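Local coordinates for protein benzoylformate decarboxylase (PDB 4Q9D) that belongs to the thiamine pyrophosphate-dependent enzymes, pairing a Rossmann-like central domain with two cofactor-binding-type domains, and holds a magnesium ion in the C-terminal one, at residues E195-A200 with E327-P332; P203-G208 with L269-G274; I221-K226 with S323-L328; E225-P230 with D333-P338. All coordinates share one frame; numbering follows the deposited sequence.

Contact 1: residues E195-A200 with E327-P332; sequences ERINAA and ELIDTP
Asn-198, near the end of helix 187-199, meets Asp-330 in the chain that has just left helix 318-328. The amide does so by two routes. First, OD1 of Asn-198 accepts the backbone N-H of Asp-330, with N to OD1 2.8 Å and an N-H...O angle of 161°; the donor is tilted 34° from the carbonyl plane. Second, the amide lies stacked on the carboxylate of Asp-330, the two planes nearly parallel although the side chains cross at about a right angle. Here ND2 of Asn-198 is 3.4 Å from OD2 of Asp-330, but the angle is too poor for a hydrogen bond. A water adds a bridge, donating to Asn-198 OD1 at 2.8 Å and to Asp-330 O at 2.7 Å.

Ile-329, the first residue to leave helical geometry, lies against the same amide. Its CA is 3.4 Å from Asn-198 OD1, and its CG2 is 3.9 Å from Ile-197 CG2. CD1 of Ile-329 reaches Phe-223 CE1 of helix 217-227, and the side chain also touches Leu-227, so the apolar side of the contact runs into the core. Asn-198 OD1 is thus gripped by two donors, a backbone N-H and a water, which should fix the rotation of the amide and keep it flat against the carboxylate without a hydrogen bond from ND2 to Asp-330.

Contact 2: residues P203-G208 with L269-G274; sequences PMLVLG and LVVVVG
Residues 203-207 and 269-273 run as parallel neighbouring strands, their axes 4.7 Å apart at closest and 18° from aligned, with Pro-203 opposite Leu-269 and Leu-207 opposite Val-273. Five backbone hydrogen bonds hold them, from Met-204 N to Leu-269 O at one end to Gly-208 N to Val-273 O at the other; Val-271 N to Met-204 O, at 2.8 Å, is almost straight (178°).

On one face Leu-205 reaches across to two residues. Its CG stands anti to the backbone N, and its CD1 lies 3.4 Å from Val-271 O. The same methyl also touches Val-271 CG1 and Val-273 CG2. Helix 217-227 packs on Leu-205 here, and helix 318-328 on Leu-207 and Val-273. The pair is the centre of a Rossmann-like parallel sheet of strand order 3-2-1-4-5-6: from 203-207 the chain adds strands 231-233 and 249-252 on one side, then crosses back to lay 269-273 on the other.

The opposite face carries Met-204, Val-206, Val-270 and Val-272. Met-204 bends beyond CG to lie beside Val-270, with CE 3.7 Å from Val-270 CG1, while Val-206 CG2 touches Val-270 CG1 and Val-272 CG2. Where the strands end, Gly-274 turns off with positive phi, and its O sits 3.1 Å from Gly-208 C.

Contact 3: residues I221-K226 with S323-L328; sequences IEFAEK and SRLTEL
Phe-223 and Thr-326 bring helices 217-227 and 318-328 together where their CA atoms are 5.0 Å apart; the segment axes run roughly parallel, 27° apart and 8.8 Å at closest. Phe-223 can be followed outward. Its CB lies 3.4 Å from Thr-326 OG1, a hydroxyl that is already hydrogen-bonded to Leu-322 O of its own helix. With CG anti to the backbone N (chi1 179°), the ring slides past the threonine side chain in the opposite direction. CG is still near OG1, CD1 comes 3.6 Å from Thr-326 N, and Thr-326 CA sits at the ring edge, in its plane. Further out, CE1 meets Leu-325 CB at 3.5 Å and also touches Ile-329. At the other rim of the ring, CD2 packs on Leu-205 of the parallel sheet.

Two long side chains flank Thr-326 on the more exposed side. Glu-222 crosses Thr-326 at about a right angle, laying its CG and CD against the methyl CG2. Lys-226 stretches fully extended beyond CG, its CD and CE passing Thr-326 O, until NZ donates to that oxygen at 2.8 Å; NZ makes a second, weak bond to Ile-329 O. An ammonium beside carbonyls at the C-terminal end of helix 318-328 would probably be favoured by the helix dipole.

Two near-parallel helices side by side on one face of a parallel sheet, one following its first strand and one following its edge strand 312-315, form part of one helical layer of a Rossmann-like α/β domain.

Contact 4: residues E225-P230 with D333-P338; sequences EKLGAP and DDRVPP
Arg-335 reaches back to the end of helix 217-227, where its NH1 donates to Leu-227 O. The bond is modelled at 2.5 Å, so its exact length is doubtful; as built, the acceptor is 4° out of the guanidinium plane, and NH1 lies in the carbonyl plane. CD of Arg-335 rests 3.5 Å from Gly-228 O, and the chain bends at chi3 (-67°). NH1 also lies beside Leu-227 CD1. A guanidinium at the last helical carbonyl, Leu-227 O, is probably favoured by the helix dipole.

Farther along, Pro-338 CB meets Pro-230 CB at 4.0 Å. Between the two grips a water donates to Gly-228 O at 3.0 Å and to Val-336 O at 2.8 Å, tying the backbones together.

The next shell sets these groups in place. Pro-203, at the start of a central strand, touches Leu-227, Ala-229 and Arg-335, while Pro-230 is hydrogen-bonded through its backbone to Leu-205. Gly-228, with positive phi, ends the helix and lets the chain turn into strand 231-233. This is the helix-to-strand turn of a right-handed β-α-β crossover, here clasped by the loop that runs on toward helix 357-367.

All four contacts belong to one corner of the chain, their centres 10 to 14 Å apart, in and beside the Rossmann-like central domain. Contact 2 is the sheet centre. Helices 187-199, 217-227 and 318-328 lie over one face of it: contact 3 joins the last two, and contact 1 joins the first to the exit from the third. Contact 4 then binds the departing loop to the end of helix 217-227. Along the chain, contact 2 is nested inside the loop closed by contact 1; contacts 3 and 4 each cross contact 2, and contact 4 also crosses contact 1. The first and last parts of the domain are thereby stitched together before the chain runs on to the domain holding the magnesium ion.

Contact 1: residues E195-A200 with E327-P332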
loop_
_atom_site.group_PDB
_atom_site.type_symbol
_atom_site.label_atom_id
_atom_site.label_comp_id
_atom_site.label_asym_id
_atom_site.label_seq_id
_atom_site.Cartn_x
_atom_site.Cartn_y
_atom_site.Cartn_z
ATOM N N GLU B 195 -34.090 15.273 -21.071
ATOM C CA GLU B 195 -34.694 14.981 -22.357
ATOM C C GLU B 195 -34.974 13.487 -22.473
ATOM O O GLU B 195 -36.000 13.091 -23.010
ATOM C CB GLU B 195 -33.800 15.437 -23.517
ATOM C CG GLU B 195 -33.900 16.917 -23.868
ATOM C CD GLU B 195 -35.337 17.359 -24.199
ATOM O OE1 GLU B 195 -36.131 16.544 -24.742
ATOM O OE2 GLU B 195 -35.678 18.528 -23.898
ATOM N N ARG B 196 -34.057 12.657 -21.985
ATOM C CA ARG B 196 -34.228 11.209 -22.098
ATOM C C ARG B 196 -35.409 10.772 -21.209
ATOM O O ARG B 196 -36.166 9.860 -21.543
ATOM C CB ARG B 196 -32.946 10.487 -21.673
ATOM C CG ARG B 196 -33.095 8.959 -21.543
ATOM C CD ARG B 196 -33.258 8.333 -22.928
ATOM N NE ARG B 196 -33.564 6.909 -22.908
ATOM C CZ ARG B 196 -34.789 6.418 -22.752
ATOM N NH1 ARG B 196 -35.816 7.256 -22.585
ATOM N NH2 ARG B 196 -34.986 5.098 -22.766
ATOM N N ILE B 197 -35.543 11.434 -20.073
ATOM C CA ILE B 197 -36.619 11.159 -19.132
ATOM C C ILE B 197 -37.966 11.568 -19.763
ATOM O O ILE B 197 -38.943 10.848 -19.640
ATOM C CB ILE B 197 -36.364 11.889 -17.794
ATOM C CG1 ILE B 197 -35.178 11.241 -17.027
ATOM C CG2 ILE B 197 -37.637 11.934 -16.898
ATOM C CD1 ILE B 197 -34.754 12.096 -15.822
ATOM N N ASN B 198 -38.007 12.711 -20.446
ATOM C CA ASN B 198 -39.245 13.182 -21.061
ATOM C C ASN B 198 -39.728 12.188 -22.097
ATOM O O ASN B 198 -40.925 12.031 -22.307
ATOM C CB ASN B 198 -39.024 14.504 -21.773
ATOM C CG ASN B 198 -38.890 15.659 -20.838
ATOM O OD1 ASN B 198 -39.353 15.635 -19.686
ATOM N ND2 ASN B 198 -38.265 16.716 -21.338
ATOM N N ALA B 199 -38.778 11.502 -22.729
ATOM C CA ALA B 199 -39.083 10.567 -23.798
ATOM C C ALA B 199 -39.550 9.208 -23.304
ATOM O O ALA B 199 -40.074 8.428 -24.090
ATOM C CB ALA B 199 -37.873 10.388 -24.693
ATOM N N ALA B 200 -39.322 8.889 -22.032
ATOM C CA ALA B 200 -39.715 7.573 -21.534
ATOM C C ALA B 200 -41.239 7.408 -21.542
ATOM O O ALA B 200 -41.973 8.342 -21.235
ATOM C CB ALA B 200 -39.179 7.347 -20.115
ATOM N N GLU B 327 -37.413 21.281 -12.523
ATOM C CA GLU B 327 -37.550 22.376 -13.473
ATOM C C GLU B 327 -37.392 21.948 -14.914
ATOM O O GLU B 327 -38.088 22.476 -15.760
ATOM C CB GLU B 327 -36.586 23.512 -13.144
ATOM C CG GLU B 327 -36.930 24.148 -11.824
ATOM C CD GLU B 327 -35.835 25.052 -11.293
ATOM O OE1 GLU B 327 -34.749 25.103 -11.913
ATOM O OE2 GLU B 327 -36.059 25.714 -10.249
ATOM N N LEU B 328 -36.519 20.980 -15.205
ATOM C CA LEU B 328 -36.242 20.632 -16.605
ATOM C C LEU B 328 -37.251 19.695 -17.251
ATOM O O LEU B 328 -37.495 19.802 -18.445
ATOM C CB LEU B 328 -34.837 20.040 -16.790
ATOM C CG LEU B 328 -33.617 20.897 -16.433
ATOM C CD1 LEU B 328 -32.396 19.995 -16.277
ATOM C CD2 LEU B 328 -33.357 21.905 -17.517
ATOM N N ILE B 329 -37.814 18.749 -16.496
ATOM C CA ILE B 329 -38.703 17.788 -17.135
ATOM C C ILE B 329 -40.116 18.360 -17.439
ATOM O O ILE B 329 -40.616 19.260 -16.751
ATOM C CB ILE B 329 -38.828 16.439 -16.354
ATOM C CG1 ILE B 329 -39.549 16.642 -15.032
ATOM C CG2 ILE B 329 -37.453 15.775 -16.135
ATOM C CD1 ILE B 329 -40.217 15.366 -14.530
ATOM N N ASP B 330 -40.739 17.812 -18.478
ATOM C CA ASP B 330 -42.132 18.087 -18.796
ATOM C C ASP B 330 -43.030 17.433 -17.768
ATOM O O ASP B 330 -42.700 16.378 -17.225
ATOM C CB ASP B 330 -42.464 17.482 -20.158
ATOM C CG ASP B 330 -41.716 18.143 -21.271
ATOM O OD1 ASP B 330 -41.401 19.348 -21.105
ATOM O OD2 ASP B 330 -41.442 17.467 -22.298
ATOM N N THR B 331 -44.176 18.047 -17.510
ATOM C CA THR B 331 -45.260 17.356 -16.818
ATOM C C THR B 331 -45.776 16.257 -17.756
ATOM O O THR B 331 -46.117 16.521 -18.916
ATOM C CB THR B 331 -46.377 18.336 -16.443
ATOM O OG1 THR B 331 -45.854 19.314 -15.534
ATOM C CG2 THR B 331 -47.512 17.611 -15.777
ATOM N N PRO B 332 -45.756 15.003 -17.287
ATOM C CA PRO B 332 -46.147 13.905 -18.177
ATOM C C PRO B 332 -47.620 14.051 -18.523
ATOM O O PRO B 332 -48.392 14.571 -17.705
ATOM C CB PRO B 332 -45.940 12.652 -17.315
ATOM C CG PRO B 332 -45.033 13.093 -16.188
ATOM C CD PRO B 332 -45.393 14.532 -15.942
HETATM O O HOH W 1 -41.407 14.264 -18.351
#

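Contact 2: residues P203-G208 with L269-G274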
loop_
_atom_site.group_PDB
_atom_site.type_symbol
_atom_site.label_atom_id
_atom_site.label_comp_id
_atom_site.label_asym_id
_atom_site.label_seq_id
_atom_site.Cartn_x
_atom_site.Cartn_y
_atom_site.Cartn_z
ATOM N N PRO B 203 -41.271 5.176 -17.117
ATOM C CA PRO B 203 -40.069 5.344 -16.306
ATOM C C PRO B 203 -40.269 4.809 -14.892
ATOM O O PRO B 203 -41.391 4.642 -14.417
ATOM C CB PRO B 203 -39.885 6.856 -16.268
ATOM C CG PRO B 203 -41.271 7.400 -16.388
ATOM C CD PRO B 203 -42.039 6.427 -17.249
ATOM N N MET B 204 -39.159 4.527 -14.225
ATOM C CA MET B 204 -39.189 4.211 -12.809
ATOM C C MET B 204 -38.074 4.979 -12.112
ATOM O O MET B 204 -36.990 5.153 -12.675
ATOM C CB MET B 204 -39.032 2.687 -12.597
ATOM C CG MET B 204 -39.120 2.271 -11.123
ATOM S SD MET B 204 -37.459 2.108 -10.364
ATOM C CE MET B 204 -36.952 0.599 -11.188
ATOM N N LEU B 205 -38.327 5.413 -10.886
ATOM C CA LEU B 205 -37.379 6.221 -10.161
ATOM C C LEU B 205 -36.881 5.472 -8.930
ATOM O O LEU B 205 -37.680 4.883 -8.204
ATOM C CB LEU B 205 -38.037 7.532 -9.741
ATOM C CG LEU B 205 -37.184 8.467 -8.881
ATOM C CD1 LEU B 205 -35.951 8.926 -9.697
ATOM C CD2 LEU B 205 -38.010 9.660 -8.413
ATOM N N VAL B 206 -35.562 5.489 -8.712
ATOM C CA VAL B 206 -34.958 4.930 -7.499
ATOM C C VAL B 206 -34.294 6.060 -6.738
ATOM O O VAL B 206 -33.474 6.779 -7.302
ATOM C CB VAL B 206 -33.878 3.842 -7.809
ATOM C CG1 VAL B 206 -33.372 3.222 -6.525
ATOM C CG2 VAL B 206 -34.426 2.754 -8.747
ATOM N N LEU B 207 -34.659 6.215 -5.466
ATOM C CA LEU B 207 -34.090 7.230 -4.592
ATOM C C LEU B 207 -33.371 6.515 -3.458
ATOM O O LEU B 207 -34.000 5.895 -2.591
ATOM C CB LEU B 207 -35.178 8.174 -4.029
ATOM C CG LEU B 207 -35.916 9.081 -5.045
ATOM C CD1 LEU B 207 -37.075 9.862 -4.394
ATOM C CD2 LEU B 207 -34.959 10.062 -5.739
ATOM N N GLY B 208 -32.044 6.612 -3.474
ATOM C CA GLY B 208 -31.192 5.909 -2.532
ATOM C C GLY B 208 -30.702 6.791 -1.394
ATOM O O GLY B 208 -31.084 7.963 -1.279
ATOM N N LEU B 269 -37.277 2.915 -18.849
ATOM C CA LEU B 269 -36.180 3.737 -18.317
ATOM C C LEU B 269 -36.158 3.716 -16.788
ATOM O O LEU B 269 -37.183 3.967 -16.138
ATOM C CB LEU B 269 -36.303 5.184 -18.790
ATOM C CG LEU B 269 -35.240 6.144 -18.244
ATOM C CD1 LEU B 269 -33.884 5.848 -18.890
ATOM C CD2 LEU B 269 -35.639 7.600 -18.478
ATOM N N VAL B 270 -34.994 3.387 -16.221
ATOM C CA VAL B 270 -34.788 3.463 -14.770
ATOM C C VAL B 270 -33.911 4.673 -14.465
ATOM O O VAL B 270 -32.816 4.824 -15.023
ATOM C CB VAL B 270 -34.160 2.166 -14.210
ATOM C CG1 VAL B 270 -34.050 2.263 -12.671
ATOM C CG2 VAL B 270 -35.024 0.983 -14.600
ATOM N N VAL B 271 -34.418 5.557 -13.617
ATOM C CA VAL B 271 -33.654 6.706 -13.183
ATOM C C VAL B 271 -33.158 6.486 -11.753
ATOM O O VAL B 271 -33.947 6.458 -10.817
ATOM C CB VAL B 271 -34.491 7.969 -13.235
ATOM C CG1 VAL B 271 -33.635 9.157 -12.818
ATOM C CG2 VAL B 271 -35.070 8.156 -14.663
ATOM N N VAL B 272 -31.853 6.307 -11.595
ATOM C CA VAL B 272 -31.293 5.996 -10.282
ATOM C C VAL B 272 -30.550 7.185 -9.688
ATOM O O VAL B 272 -29.492 7.589 -10.197
ATOM C CB VAL B 272 -30.323 4.800 -10.361
ATOM C CG1 VAL B 272 -29.799 4.489 -8.957
ATOM C CG2 VAL B 272 -31.041 3.577 -10.988
ATOM N N VAL B 273 -31.094 7.734 -8.613
ATOM C CA VAL B 273 -30.534 8.931 -8.007
ATOM C C VAL B 273 -30.082 8.584 -6.621
ATOM O O VAL B 273 -30.882 8.196 -5.786
ATOM C CB VAL B 273 -31.562 10.098 -7.928
ATOM C CG1 VAL B 273 -30.903 11.347 -7.366
ATOM C CG2 VAL B 273 -32.145 10.401 -9.309
ATOM N N GLY B 274 -28.782 8.678 -6.364
ATOM C CA GLY B 274 -28.329 8.498 -4.993
ATOM C C GLY B 274 -28.328 7.096 -4.438
ATOM O O GLY B 274 -28.219 6.924 -3.217
#

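Contact 3: residues I221-K226 with S323-L328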
loop_
_atom_site.group_PDB
_atom_site.type_symbol
_atom_site.label_atom_id
_atom_site.label_comp_id
_atom_site.label_asym_id
_atom_site.label_seq_id
_atom_site.Cartn_x
_atom_site.Cartn_y
_atom_site.Cartn_z
ATOM N N ILE B 221 -39.253 14.256 -3.223
ATOM C CA ILE B 221 -40.715 14.156 -3.293
ATOM C C ILE B 221 -41.285 15.021 -4.421
ATOM O O ILE B 221 -42.103 14.571 -5.223
ATOM C CB ILE B 221 -41.340 14.595 -1.972
ATOM C CG1 ILE B 221 -41.110 13.517 -0.903
ATOM C CG2 ILE B 221 -42.862 14.890 -2.155
ATOM C CD1 ILE B 221 -41.406 14.032 0.504
ATOM N N GLU B 222 -40.820 16.264 -4.493
ATOM C CA GLU B 222 -41.279 17.183 -5.523
ATOM C C GLU B 222 -40.975 16.654 -6.927
ATOM O O GLU B 222 -41.828 16.689 -7.825
ATOM C CB GLU B 222 -40.654 18.569 -5.309
ATOM C CG GLU B 222 -41.186 19.617 -6.285
ATOM C CD GLU B 222 -40.492 20.964 -6.141
ATOM O OE1 GLU B 222 -39.370 21.010 -5.589
ATOM O OE2 GLU B 222 -41.070 21.973 -6.586
ATOM N N PHE B 223 -39.771 16.132 -7.124
ATOM C CA PHE B 223 -39.453 15.519 -8.408
ATOM C C PHE B 223 -40.300 14.273 -8.674
ATOM O O PHE B 223 -40.802 14.069 -9.775
ATOM C CB PHE B 223 -37.964 15.166 -8.520
ATOM C CG PHE B 223 -37.609 14.517 -9.833
ATOM C CD1 PHE B 223 -37.560 15.263 -11.001
ATOM C CD2 PHE B 223 -37.342 13.166 -9.901
ATOM C CE1 PHE B 223 -37.246 14.664 -12.217
ATOM C CE2 PHE B 223 -37.011 12.574 -11.093
ATOM C CZ PHE B 223 -36.981 13.323 -12.262
ATOM N N ALA B 224 -40.426 13.416 -7.672
ATOM C CA ALA B 224 -41.120 12.154 -7.866
ATOM C C ALA B 224 -42.583 12.430 -8.225
ATOM O O ALA B 224 -43.160 11.751 -9.077
ATOM C CB ALA B 224 -41.036 11.296 -6.600
ATOM N N GLU B 225 -43.170 13.437 -7.580
ATOM C CA GLU B 225 -44.587 13.766 -7.827
ATOM C C GLU B 225 -44.834 14.352 -9.226
ATOM O O GLU B 225 -45.789 13.980 -9.893
ATOM C CB GLU B 225 -45.138 14.679 -6.733
ATOM C CG GLU B 225 -45.347 13.927 -5.410
ATOM C CD GLU B 225 -45.917 14.829 -4.334
ATOM O OE1 GLU B 225 -46.042 16.032 -4.620
ATOM O OE2 GLU B 225 -46.217 14.345 -3.209
ATOM N N LYS B 226 -43.944 15.219 -9.692
ATOM C CA LYS B 226 -44.016 15.663 -11.075
ATOM C C LYS B 226 -43.844 14.533 -12.076
ATOM O O LYS B 226 -44.582 14.440 -13.053
ATOM C CB LYS B 226 -42.997 16.749 -11.366
ATOM C CG LYS B 226 -43.145 17.310 -12.778
ATOM C CD LYS B 226 -42.370 18.617 -12.878
ATOM C CE LYS B 226 -42.484 19.239 -14.279
ATOM N NZ LYS B 226 -41.821 20.564 -14.303
ATOM N N SER B 323 -33.777 19.063 -7.661
ATOM C CA SER B 323 -34.400 20.376 -7.827
ATOM C C SER B 323 -34.342 20.826 -9.268
ATOM O O SER B 323 -35.319 21.320 -9.813
ATOM C CB SER B 323 -33.691 21.434 -6.980
ATOM O OG SER B 323 -33.775 21.071 -5.623
ATOM N N ARG B 324 -33.178 20.663 -9.880
ATOM C CA ARG B 324 -32.999 21.100 -11.248
ATOM C C ARG B 324 -33.794 20.243 -12.255
ATOM O O ARG B 324 -34.397 20.759 -13.189
ATOM C CB ARG B 324 -31.502 21.150 -11.581
ATOM C CG ARG B 324 -31.191 21.807 -12.893
ATOM C CD ARG B 324 -31.563 23.295 -12.921
ATOM N NE ARG B 324 -31.800 23.734 -14.299
ATOM C CZ ARG B 324 -32.623 24.719 -14.634
ATOM N NH1 ARG B 324 -33.274 25.375 -13.683
ATOM N NH2 ARG B 324 -32.795 25.052 -15.915
ATOM N N LEU B 325 -33.788 18.933 -12.059
ATOM C CA LEU B 325 -34.553 18.030 -12.901
ATOM C C LEU B 325 -36.046 18.353 -12.876
ATOM O O LEU B 325 -36.702 18.284 -13.897
ATOM C CB LEU B 325 -34.333 16.584 -12.453
ATOM C CG LEU B 325 -33.024 15.969 -12.960
ATOM C CD1 LEU B 325 -32.809 14.605 -12.312
ATOM C CD2 LEU B 325 -33.083 15.860 -14.490
ATOM N N THR B 326 -36.567 18.669 -11.698
ATOM C CA THR B 326 -37.947 19.103 -11.575
ATOM C C THR B 326 -38.241 20.242 -12.558
ATOM O O THR B 326 -39.182 20.170 -13.345
ATOM C CB THR B 326 -38.240 19.571 -10.154
ATOM O OG1 THR B 326 -38.056 18.471 -9.259
ATOM C CG2 THR B 326 -39.673 20.068 -10.055
ATOM N N GLU B 327 -37.413 21.281 -12.523
ATOM C CA GLU B 327 -37.550 22.376 -13.473
ATOM C C GLU B 327 -37.392 21.948 -14.914
ATOM O O GLU B 327 -38.088 22.476 -15.760
ATOM C CB GLU B 327 -36.586 23.512 -13.144
ATOM C CG GLU B 327 -36.930 24.148 -11.824
ATOM C CD GLU B 327 -35.835 25.052 -11.293
ATOM O OE1 GLU B 327 -34.749 25.103 -11.913
ATOM O OE2 GLU B 327 -36.059 25.714 -10.249
ATOM N N LEU B 328 -36.519 20.980 -15.205
ATOM C CA LEU B 328 -36.242 20.632 -16.605
ATOM C C LEU B 328 -37.251 19.695 -17.251
ATOM O O LEU B 328 -37.495 19.802 -18.445
ATOM C CB LEU B 328 -34.837 20.040 -16.790
ATOM C CG LEU B 328 -33.617 20.897 -16.433
ATOM C CD1 LEU B 328 -32.396 19.995 -16.277
ATOM C CD2 LEU B 328 -33.357 21.905 -17.517
#

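Contact 4: residues E225-P230 with D333-P338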
loop_
_atom_site.group_PDB
_atom_site.type_symbol
_atom_site.label_atom_id
_atom_site.label_comp_id
_atom_site.label_asym_id
_atom_site.label_seq_id
_atom_site.Cartn_x
_atom_site.Cartn_y
_atom_site.Cartn_z
ATOM N N GLU B 225 -43.170 13.437 -7.580
ATOM C CA GLU B 225 -44.587 13.766 -7.827
ATOM C C GLU B 225 -44.834 14.352 -9.226
ATOM O O GLU B 225 -45.789 13.980 -9.893
ATOM C CB GLU B 225 -45.138 14.679 -6.733
ATOM C CG GLU B 225 -45.347 13.927 -5.410
ATOM C CD GLU B 225 -45.917 14.829 -4.334
ATOM O OE1 GLU B 225 -46.042 16.032 -4.620
ATOM O OE2 GLU B 225 -46.217 14.345 -3.209
ATOM N N LYS B 226 -43.944 15.219 -9.692
ATOM C CA LYS B 226 -44.016 15.663 -11.075
ATOM C C LYS B 226 -43.844 14.533 -12.076
ATOM O O LYS B 226 -44.582 14.440 -13.053
ATOM C CB LYS B 226 -42.997 16.749 -11.366
ATOM C CG LYS B 226 -43.145 17.310 -12.778
ATOM C CD LYS B 226 -42.370 18.617 -12.878
ATOM C CE LYS B 226 -42.484 19.239 -14.279
ATOM N NZ LYS B 226 -41.821 20.564 -14.303
ATOM N N LEU B 227 -42.844 13.691 -11.872
ATOM C CA LEU B 227 -42.612 12.616 -12.829
ATOM C C LEU B 227 -43.765 11.589 -12.843
ATOM O O LEU B 227 -44.108 11.054 -13.890
ATOM C CB LEU B 227 -41.289 11.926 -12.537
ATOM C CG LEU B 227 -40.942 10.754 -13.448
ATOM C CD1 LEU B 227 -40.842 11.231 -14.887
ATOM C CD2 LEU B 227 -39.640 10.071 -12.987
ATOM N N GLY B 228 -44.347 11.319 -11.680
ATOM C CA GLY B 228 -45.494 10.427 -11.581
ATOM C C GLY B 228 -45.147 8.950 -11.694
ATOM O O GLY B 228 -46.037 8.105 -11.858
ATOM N N ALA B 229 -43.854 8.622 -11.616
ATOM C CA ALA B 229 -43.418 7.225 -11.773
ATOM C C ALA B 229 -43.377 6.505 -10.418
ATOM O O ALA B 229 -43.337 7.143 -9.369
ATOM C CB ALA B 229 -42.035 7.165 -12.477
ATOM N N PRO B 230 -43.387 5.167 -10.431
ATOM C CA PRO B 230 -43.170 4.481 -9.158
ATOM C C PRO B 230 -41.766 4.787 -8.643
ATOM O O PRO B 230 -40.834 4.926 -9.433
ATOM C CB PRO B 230 -43.261 2.998 -9.523
ATOM C CG PRO B 230 -43.236 2.925 -11.017
ATOM C CD PRO B 230 -43.668 4.250 -11.547
ATOM N N ASP B 333 -47.999 13.621 -19.720
ATOM C CA ASP B 333 -49.400 13.659 -20.114
ATOM C C ASP B 333 -50.094 12.416 -19.612
ATOM O O ASP B 333 -49.801 11.296 -20.065
ATOM C CB ASP B 333 -49.549 13.760 -21.629
ATOM C CG ASP B 333 -49.306 15.158 -22.137
ATOM O OD1 ASP B 333 -49.752 16.117 -21.462
ATOM O OD2 ASP B 333 -48.664 15.296 -23.203
ATOM N N ASP B 334 -50.992 12.632 -18.655
ATOM C CA ASP B 334 -51.846 11.582 -18.112
ATOM C C ASP B 334 -51.099 10.283 -17.799
ATOM O O ASP B 334 -51.491 9.222 -18.283
ATOM C CB ASP B 334 -53.002 11.290 -19.081
ATOM C CG ASP B 334 -53.786 12.544 -19.460
ATOM O OD1 ASP B 334 -54.793 12.845 -18.781
ATOM O OD2 ASP B 334 -53.398 13.224 -20.437
ATOM N N ARG B 335 -50.025 10.358 -17.011
ATOM C CA ARG B 335 -49.295 9.142 -16.621
ATOM C C ARG B 335 -50.167 8.291 -15.700
ATOM O O ARG B 335 -50.744 8.793 -14.726
ATOM C CB ARG B 335 -47.950 9.479 -15.952
ATOM C CG ARG B 335 -47.204 8.287 -15.329
ATOM C CD ARG B 335 -45.669 8.524 -15.305
ATOM N NE ARG B 335 -45.114 8.547 -16.661
ATOM C CZ ARG B 335 -44.179 9.397 -17.088
ATOM N NH1 ARG B 335 -43.666 10.298 -16.257
ATOM N NH2 ARG B 335 -43.747 9.342 -18.348
ATOM N N VAL B 336 -50.274 7.007 -16.026
ATOM C CA VAL B 336 -51.032 6.066 -15.194
ATOM C C VAL B 336 -50.417 5.851 -13.801
ATOM O O VAL B 336 -49.268 5.385 -13.684
ATOM C CB VAL B 336 -51.199 4.683 -15.884
ATOM C CG1 VAL B 336 -49.838 4.106 -16.298
ATOM C CG2 VAL B 336 -51.954 3.718 -14.968
ATOM N N PRO B 337 -51.189 6.180 -12.745
ATOM C CA PRO B 337 -50.792 5.957 -11.351
ATOM C C PRO B 337 -50.266 4.544 -11.154
ATOM O O PRO B 337 -50.896 3.575 -11.572
ATOM C CB PRO B 337 -52.098 6.145 -10.579
ATOM C CG PRO B 337 -52.856 7.122 -11.394
ATOM C CD PRO B 337 -52.543 6.757 -12.836
ATOM N N PRO B 338 -49.085 4.425 -10.548
ATOM C CA PRO B 338 -48.569 3.077 -10.305
ATOM C C PRO B 338 -49.526 2.310 -9.379
ATOM O O PRO B 338 -50.224 2.924 -8.560
ATOM C CB PRO B 338 -47.217 3.331 -9.635
ATOM C CG PRO B 338 -47.306 4.682 -9.061
ATOM C CD PRO B 338 -48.261 5.475 -9.929
HETATM O O HOH W 2 -46.462 5.519 -13.337
#